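Nicotinate phosphoribosyltransferase (Vibrio cholerae, PDB 4HL7) probably catalyses the ATP-consuming joining of nicotinate to 5-phosphoribosyl 1-diphosphate, giving nicotinate ribonucleotide for NAD(+) biosynthesis. Local coordinates at residues P83-A87 against A258-M262; I12-L16 against L134-I138; N243-S247 against N405-F410. All coordinates share one frame; numbering follows the deposited sequence.

Interaction 1: residues P83-A87 against A258-M262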
# COMPACT_ATOMS: atom_id res chain seq x y z
N PRO A 83 17.44 3.74 -10.21
CA PRO A 83 18.01 3.85 -11.55
C PRO A 83 17.04 3.51 -12.70
O PRO A 83 17.29 3.88 -13.84
CB PRO A 83 19.19 2.85 -11.52
CG PRO A 83 18.83 1.88 -10.48
CD PRO A 83 18.04 2.63 -9.42
N HIS A 84 15.94 2.83 -12.39
CA HIS A 84 14.92 2.55 -13.41
C HIS A 84 13.94 3.67 -13.67
O HIS A 84 13.15 3.58 -14.60
CB HIS A 84 14.25 1.18 -13.17
CG HIS A 84 15.24 0.06 -13.35
ND1 HIS A 84 15.80 -0.20 -14.55
CD2 HIS A 84 15.89 -0.74 -12.42
CE1 HIS A 84 16.75 -1.16 -14.39
NE2 HIS A 84 16.79 -1.49 -13.10
N LEU A 85 14.01 4.75 -12.86
CA LEU A 85 13.33 6.00 -13.19
C LEU A 85 14.05 6.77 -14.34
O LEU A 85 15.25 6.90 -14.33
CB LEU A 85 13.21 6.88 -11.92
CG LEU A 85 12.32 6.18 -10.83
CD1 LEU A 85 12.20 7.13 -9.63
CD2 LEU A 85 10.97 5.79 -11.34
N LYS A 86 13.28 7.22 -15.32
CA LYS A 86 13.87 7.82 -16.52
C LYS A 86 14.34 9.25 -16.15
O LYS A 86 13.67 9.95 -15.38
CB LYS A 86 12.87 7.86 -17.65
CG LYS A 86 12.48 6.49 -18.23
CD LYS A 86 11.28 6.68 -19.15
CE LYS A 86 11.09 5.53 -20.15
NZ LYS A 86 10.94 4.23 -19.46
N ALA A 87 15.53 9.64 -16.64
CA ALA A 87 16.02 11.02 -16.45
C ALA A 87 14.98 12.11 -16.84
O ALA A 87 14.89 13.18 -16.18
CB ALA A 87 17.31 11.22 -17.24
N ALA A 258 7.18 0.13 -19.27
CA ALA A 258 7.35 1.45 -18.60
C ALA A 258 8.78 1.67 -18.10
O ALA A 258 9.17 2.80 -17.90
CB ALA A 258 6.37 1.56 -17.46
N PHE A 259 9.53 0.59 -17.89
CA PHE A 259 10.88 0.66 -17.23
C PHE A 259 11.81 -0.35 -17.88
O PHE A 259 11.33 -1.43 -18.29
CB PHE A 259 10.80 0.27 -15.74
CG PHE A 259 9.70 0.98 -14.93
CD1 PHE A 259 9.97 2.20 -14.28
CD2 PHE A 259 8.44 0.39 -14.73
CE1 PHE A 259 8.95 2.81 -13.50
CE2 PHE A 259 7.44 0.97 -13.93
CZ PHE A 259 7.69 2.22 -13.33
N ASP A 260 13.13 -0.08 -17.90
CA ASP A 260 14.08 -1.16 -18.36
C ASP A 260 14.07 -2.41 -17.47
O ASP A 260 14.06 -3.54 -17.97
CB ASP A 260 15.52 -0.64 -18.39
CG ASP A 260 15.75 0.38 -19.46
OD1 ASP A 260 14.91 0.44 -20.35
OD2 ASP A 260 16.79 1.11 -19.42
N GLY A 261 14.11 -2.20 -16.15
CA GLY A 261 14.37 -3.28 -15.22
C GLY A 261 13.82 -3.06 -13.82
O GLY A 261 14.31 -3.68 -12.89
N MSE A 262 12.81 -2.17 -13.68
CA MSE A 262 12.16 -1.93 -12.37
C MSE A 262 11.72 -3.25 -11.75
O MSE A 262 11.14 -4.10 -12.44
CB MSE A 262 10.98 -0.96 -12.54
CG MSE A 262 10.03 -0.69 -11.33
SE MSE A 262 11.17 0.27 -10.03
CE MSE A 262 11.40 2.10 -10.87
O HOH W 1 17.29 1.91 -16.55
O HOH W 2 13.77 2.51 -16.95

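Interaction 2: residues I12-L16 against L134-I138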
# COMPACT_ATOMS: atom_id res chain seq x y z
N ILE A 12 4.85 16.42 10.14
CA ILE A 12 4.16 15.14 9.91
C ILE A 12 4.79 14.49 8.66
O ILE A 12 5.37 13.42 8.74
CB ILE A 12 2.62 15.37 9.77
CG1 ILE A 12 2.06 15.87 11.13
CG2 ILE A 12 1.93 14.11 9.21
CD1 ILE A 12 0.57 16.15 11.12
N ILE A 13 4.72 15.18 7.54
CA ILE A 13 5.32 14.68 6.30
C ILE A 13 6.75 15.24 6.18
O ILE A 13 6.98 16.44 6.30
CB ILE A 13 4.47 15.06 5.06
CG1 ILE A 13 3.01 14.51 5.22
CG2 ILE A 13 5.16 14.62 3.78
CD1 ILE A 13 2.89 12.99 5.24
N ARG A 14 7.71 14.35 5.97
CA ARG A 14 9.11 14.75 6.13
C ARG A 14 9.71 15.33 4.85
O ARG A 14 10.66 16.08 4.91
CB ARG A 14 9.87 13.54 6.59
CG ARG A 14 9.31 13.11 7.94
CD ARG A 14 10.38 12.89 8.88
NE ARG A 14 9.87 12.74 10.25
CZ ARG A 14 10.65 12.34 11.23
NH1 ARG A 14 11.93 12.08 10.97
NH2 ARG A 14 10.15 12.21 12.45
N SER A 15 9.17 14.93 3.71
CA SER A 15 9.65 15.34 2.35
C SER A 15 8.71 14.70 1.36
O SER A 15 7.86 13.89 1.75
CB SER A 15 11.09 14.88 2.08
OG SER A 15 11.17 13.48 1.74
N LEU A 16 8.86 15.01 0.06
CA LEU A 16 7.99 14.35 -0.93
C LEU A 16 8.51 12.95 -1.26
O LEU A 16 7.95 12.26 -2.14
CB LEU A 16 7.86 15.20 -2.22
CG LEU A 16 6.90 16.41 -2.20
CD1 LEU A 16 6.84 17.06 -3.58
CD2 LEU A 16 5.49 16.06 -1.71
N LEU A 134 0.41 10.16 1.64
CA LEU A 134 0.61 11.42 2.37
C LEU A 134 -0.66 11.75 3.15
O LEU A 134 -0.60 12.15 4.32
CB LEU A 134 0.95 12.58 1.43
CG LEU A 134 2.18 12.35 0.55
CD1 LEU A 134 2.33 13.46 -0.51
CD2 LEU A 134 3.43 12.18 1.41
N VAL A 135 -1.80 11.62 2.48
CA VAL A 135 -3.07 11.92 3.13
C VAL A 135 -3.31 10.90 4.24
O VAL A 135 -3.70 11.26 5.33
CB VAL A 135 -4.27 11.98 2.12
CG1 VAL A 135 -5.61 12.15 2.87
CG2 VAL A 135 -4.08 13.14 1.12
N MSE A 136 -3.05 9.62 3.98
CA MSE A 136 -3.31 8.58 5.05
C MSE A 136 -2.45 8.84 6.24
O MSE A 136 -2.94 8.81 7.35
CB MSE A 136 -3.13 7.17 4.47
CG MSE A 136 -4.26 6.96 3.52
SE MSE A 136 -3.94 5.22 2.61
CE MSE A 136 -4.33 4.04 4.16
N ALA A 137 -1.16 9.23 6.01
CA ALA A 137 -0.18 9.49 7.11
C ALA A 137 -0.55 10.70 7.93
O ALA A 137 -0.36 10.73 9.17
CB ALA A 137 1.24 9.62 6.59
N ILE A 138 -1.10 11.68 7.22
CA ILE A 138 -1.55 12.90 7.85
C ILE A 138 -2.77 12.59 8.73
O ILE A 138 -2.81 12.98 9.86
CB ILE A 138 -1.94 13.95 6.76
CG1 ILE A 138 -0.65 14.64 6.22
CG2 ILE A 138 -2.92 15.00 7.35
CD1 ILE A 138 -0.89 15.35 4.87

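Interaction 3: residues N243-S247 against N405-F410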
# COMPACT_ATOMS: atom_id res chain seq x y z
N ASN A 243 -10.35 -2.78 -22.90
CA ASN A 243 -11.52 -3.52 -22.59
C ASN A 243 -11.37 -4.19 -21.23
O ASN A 243 -10.28 -4.58 -20.86
CB ASN A 243 -11.83 -4.60 -23.67
CG ASN A 243 -13.19 -5.22 -23.43
OD1 ASN A 243 -13.29 -6.31 -22.80
ND2 ASN A 243 -14.27 -4.48 -23.82
N GLU A 244 -12.45 -4.28 -20.46
CA GLU A 244 -12.32 -4.86 -19.08
C GLU A 244 -11.62 -6.25 -19.07
O GLU A 244 -10.80 -6.55 -18.21
CB GLU A 244 -13.72 -5.02 -18.42
CG GLU A 244 -14.32 -3.70 -17.89
CD GLU A 244 -15.21 -3.02 -18.94
OE1 GLU A 244 -14.86 -3.12 -20.16
OE2 GLU A 244 -16.26 -2.42 -18.58
N ARG A 245 -11.97 -7.09 -20.04
CA ARG A 245 -11.39 -8.42 -20.01
C ARG A 245 -9.85 -8.42 -20.24
O ARG A 245 -9.18 -9.39 -19.83
CB ARG A 245 -12.11 -9.31 -21.07
CG ARG A 245 -11.52 -10.70 -21.20
CD ARG A 245 -11.72 -11.53 -19.95
NE ARG A 245 -11.11 -12.86 -20.14
CZ ARG A 245 -9.80 -13.13 -20.05
NH1 ARG A 245 -8.90 -12.21 -19.75
NH2 ARG A 245 -9.38 -14.38 -20.27
N ASP A 246 -9.33 -7.40 -20.93
CA ASP A 246 -7.90 -7.29 -21.20
C ASP A 246 -7.17 -6.50 -20.15
O ASP A 246 -5.94 -6.38 -20.19
CB ASP A 246 -7.69 -6.56 -22.57
CG ASP A 246 -8.25 -7.33 -23.72
OD1 ASP A 246 -8.10 -8.58 -23.71
OD2 ASP A 246 -8.87 -6.70 -24.60
N SER A 247 -7.92 -5.91 -19.20
CA SER A 247 -7.36 -4.91 -18.28
C SER A 247 -6.14 -5.40 -17.46
O SER A 247 -5.12 -4.71 -17.38
CB SER A 247 -8.46 -4.42 -17.35
OG SER A 247 -8.97 -5.46 -16.54
N ASN A 405 -21.08 -6.64 -14.50
CA ASN A 405 -20.50 -6.92 -15.80
C ASN A 405 -19.03 -7.39 -15.76
O ASN A 405 -18.63 -8.33 -16.47
CB ASN A 405 -20.60 -5.65 -16.67
CG ASN A 405 -20.14 -5.90 -18.07
OD1 ASN A 405 -20.80 -6.62 -18.83
ND2 ASN A 405 -19.01 -5.37 -18.40
N LEU A 406 -18.24 -6.76 -14.94
CA LEU A 406 -16.83 -7.12 -14.78
C LEU A 406 -16.72 -8.58 -14.26
O LEU A 406 -15.90 -9.37 -14.74
CB LEU A 406 -16.15 -6.15 -13.77
CG LEU A 406 -14.69 -6.52 -13.46
CD1 LEU A 406 -13.81 -6.27 -14.69
CD2 LEU A 406 -14.22 -5.63 -12.28
N LYS A 407 -17.58 -8.95 -13.29
CA LYS A 407 -17.54 -10.33 -12.78
C LYS A 407 -17.90 -11.27 -13.94
O LYS A 407 -17.20 -12.28 -14.16
CB LYS A 407 -18.59 -10.50 -11.64
CG LYS A 407 -18.08 -9.85 -10.33
CD LYS A 407 -19.13 -10.10 -9.23
CE LYS A 407 -18.64 -9.48 -7.91
NZ LYS A 407 -19.78 -9.50 -6.91
N ARG A 408 -18.96 -10.95 -14.69
CA ARG A 408 -19.39 -11.82 -15.78
C ARG A 408 -18.24 -12.01 -16.79
O ARG A 408 -17.99 -13.14 -17.24
CB ARG A 408 -20.65 -11.30 -16.46
CG ARG A 408 -21.88 -11.48 -15.60
CD ARG A 408 -23.14 -11.21 -16.42
NE ARG A 408 -23.61 -12.42 -17.04
CZ ARG A 408 -24.25 -13.38 -16.37
NH1 ARG A 408 -24.50 -13.21 -15.06
NH2 ARG A 408 -24.63 -14.50 -16.99
N ARG A 409 -17.54 -10.94 -17.14
CA ARG A 409 -16.42 -11.07 -18.12
C ARG A 409 -15.31 -11.99 -17.61
O ARG A 409 -14.61 -12.60 -18.43
CB ARG A 409 -15.82 -9.70 -18.49
CG ARG A 409 -16.79 -8.70 -19.11
CD ARG A 409 -17.52 -9.09 -20.40
NE ARG A 409 -18.45 -10.24 -20.42
CZ ARG A 409 -19.74 -10.32 -20.08
NH1 ARG A 409 -20.36 -11.47 -20.29
NH2 ARG A 409 -20.43 -9.34 -19.57
N PHE A 410 -15.17 -12.14 -16.28
CA PHE A 410 -14.12 -13.00 -15.72
C PHE A 410 -14.65 -14.32 -15.20
O PHE A 410 -13.96 -15.06 -14.49
CB PHE A 410 -13.27 -12.24 -14.69
CG PHE A 410 -12.31 -11.30 -15.35
CD1 PHE A 410 -12.70 -9.96 -15.65
CD2 PHE A 410 -11.06 -11.78 -15.78
CE1 PHE A 410 -11.80 -9.09 -16.29
CE2 PHE A 410 -10.16 -10.92 -16.41
CZ PHE A 410 -10.54 -9.59 -16.69
O HOH W 3 -17.53 -3.88 -16.37

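Interaction 1: residues P83-A87 against A258-M262
The imidazole of H84 lies flat against the backbone of G261 and M262. G261 CA sits 3.5 Å from the centroid of the H84 ring and 22° off its normal, a CH-pi contact, and the G261 carbonyl carbon and M262 N cover the same face. G261 has no side chain, and that lets the ring settle directly on the peptide. D260 CB comes up at the ring's edge instead. At the CB end of H84 the selenomethionine M262 folds back: its chain bends at chi2 and chi3, which brings the terminal methyl CE to 3.8 Å from H84 CB and 3.7 Å from L85 CD2. M262 CG rests over one face of the F259 ring. In the plane of that ring, at its edge, is H84 O, 3.5 Å from F259 CD1, while L85 lies alongside F259 and points the same way.

At the other end K86 reaches across with a chain bent only at its last torsion. NZ donates to A258 O over 2.8 Å, arriving from above the carbonyl plane, 50° out of it. One water bridges the two backbones, donating to H84 O and accepting from D260 N; a second one donates to D260 OD2 and, weakly, to P83 O. Q28 of helix 21-33 backs the contact, bonded to H84 O and K86 N. This is loop-to-loop packing, joining the turn between helices 72-81 and 87-93 to the alpha-to-beta connection from helix 247-258 into strand 265-267, one of the parallel strands of what is probably the family's alpha/beta-barrel domain.

Interaction 2: residues I12-L16 against L134-I138
I12 and I13, in the irregular loop ahead of helix 21-33, lie against one flank of helix 131-147, with CA atoms 6.5 Å apart for I12 and I138 and 6.9 Å apart for I13 and L134. I13 carries most of the contact, its two branches going to different partners. CG2 stands anti to the backbone N and meets L134 CD2 at 3.8 Å. CG1, beside the N (chi1 -57°), touches I138 CG1, also at 3.8 Å, and a second bend at chi2 (-65°) turns CD1 inward over the helix. There the methyl lies 4.0 Å from A137 CB and 3.7 Å from L134 O, a carbonyl already engaged by I138 N in the helix's own bonding. The I13 side chain thus spans L134, A137 and I138, crossing both L134 and I138 at about a right angle.

I12 adds its CG2 methyl, which rests 3.9 Å from I138 CA and close to I138 CG1, while its side chain also meets E141, V142 and R145 further along the same helix. L16 contributes more loosely, its CD2 approaching L134 CD1 at 4.3 Å.

No hydrogen bond links the two segments; the polar groups of the loop find partners on other sides, I12 O and R14 NE at S192 OG, and S15 OG at H217. With branched aliphatic groups on both sides, the joint depends on shape and burial: the hydrophobic effect and dispersion hold the loop to the helix, while these hydrogen bonds, made to residues outside it, probably help to set the loop's course.

Interaction 3: residues N243-S247 against N405-F410
A helix C-terminus meets an Asx turn here: F410, the first residue to leave helix 400-409, packs against the short turn that precedes helix 247-258. In that turn N243 OD1 accepts from R245 N. The F410 ring lies with its edge toward the turn, E244 O in the ring plane and 3.3 Å from CE1. That carbonyl is also gripped by two donors of S247, the hydroxyl OG at 2.7 Å and the backbone N. Over one face of the ring comes R245 CD, in a CH-pi contact 4.1 Å from the ring centroid; a bend at chi2 (66°) carries the chain there, with CD also 3.4 Å from R409 O. The guanidinium itself is inclined 41° to the ring.

Further along, E244 CB touches L406 CD1 at 3.9 Å. The E244 carboxylate reaches N405 through a water that donates to OE2 and accepts from ND2, while N405 OD1 takes a bond from R409 NH2 within the helix. Around the joint, S247 and L406 both pack on helix 232-241, F410 also touches L271 in the loop between strand 265-267 and helix 273-279, and R245 NH1 makes a weak, long ion pair with D279 at the end of that helix.

Overall arrangement
From the N terminus, residues 12-16 enter interaction 2, which closes when the chain reaches helix 131-147. Inside that span lies 83-87, whose partner 258-262 comes only later, so interactions 1 and 2 cross. Interaction 1 in turn crosses interaction 3, since 243-247 precedes 258-262 and waits for 405-410. Interactions 2 and 3 follow in series and sit on opposite sides of the chain's centre, their centres about 35 Å apart. Interaction 2 thus stays near the N-terminal region, interaction 1 joins that region to the probable alpha/beta-barrel part, and interaction 3 brings the late helix 400-409 back to the start of helix 247-258.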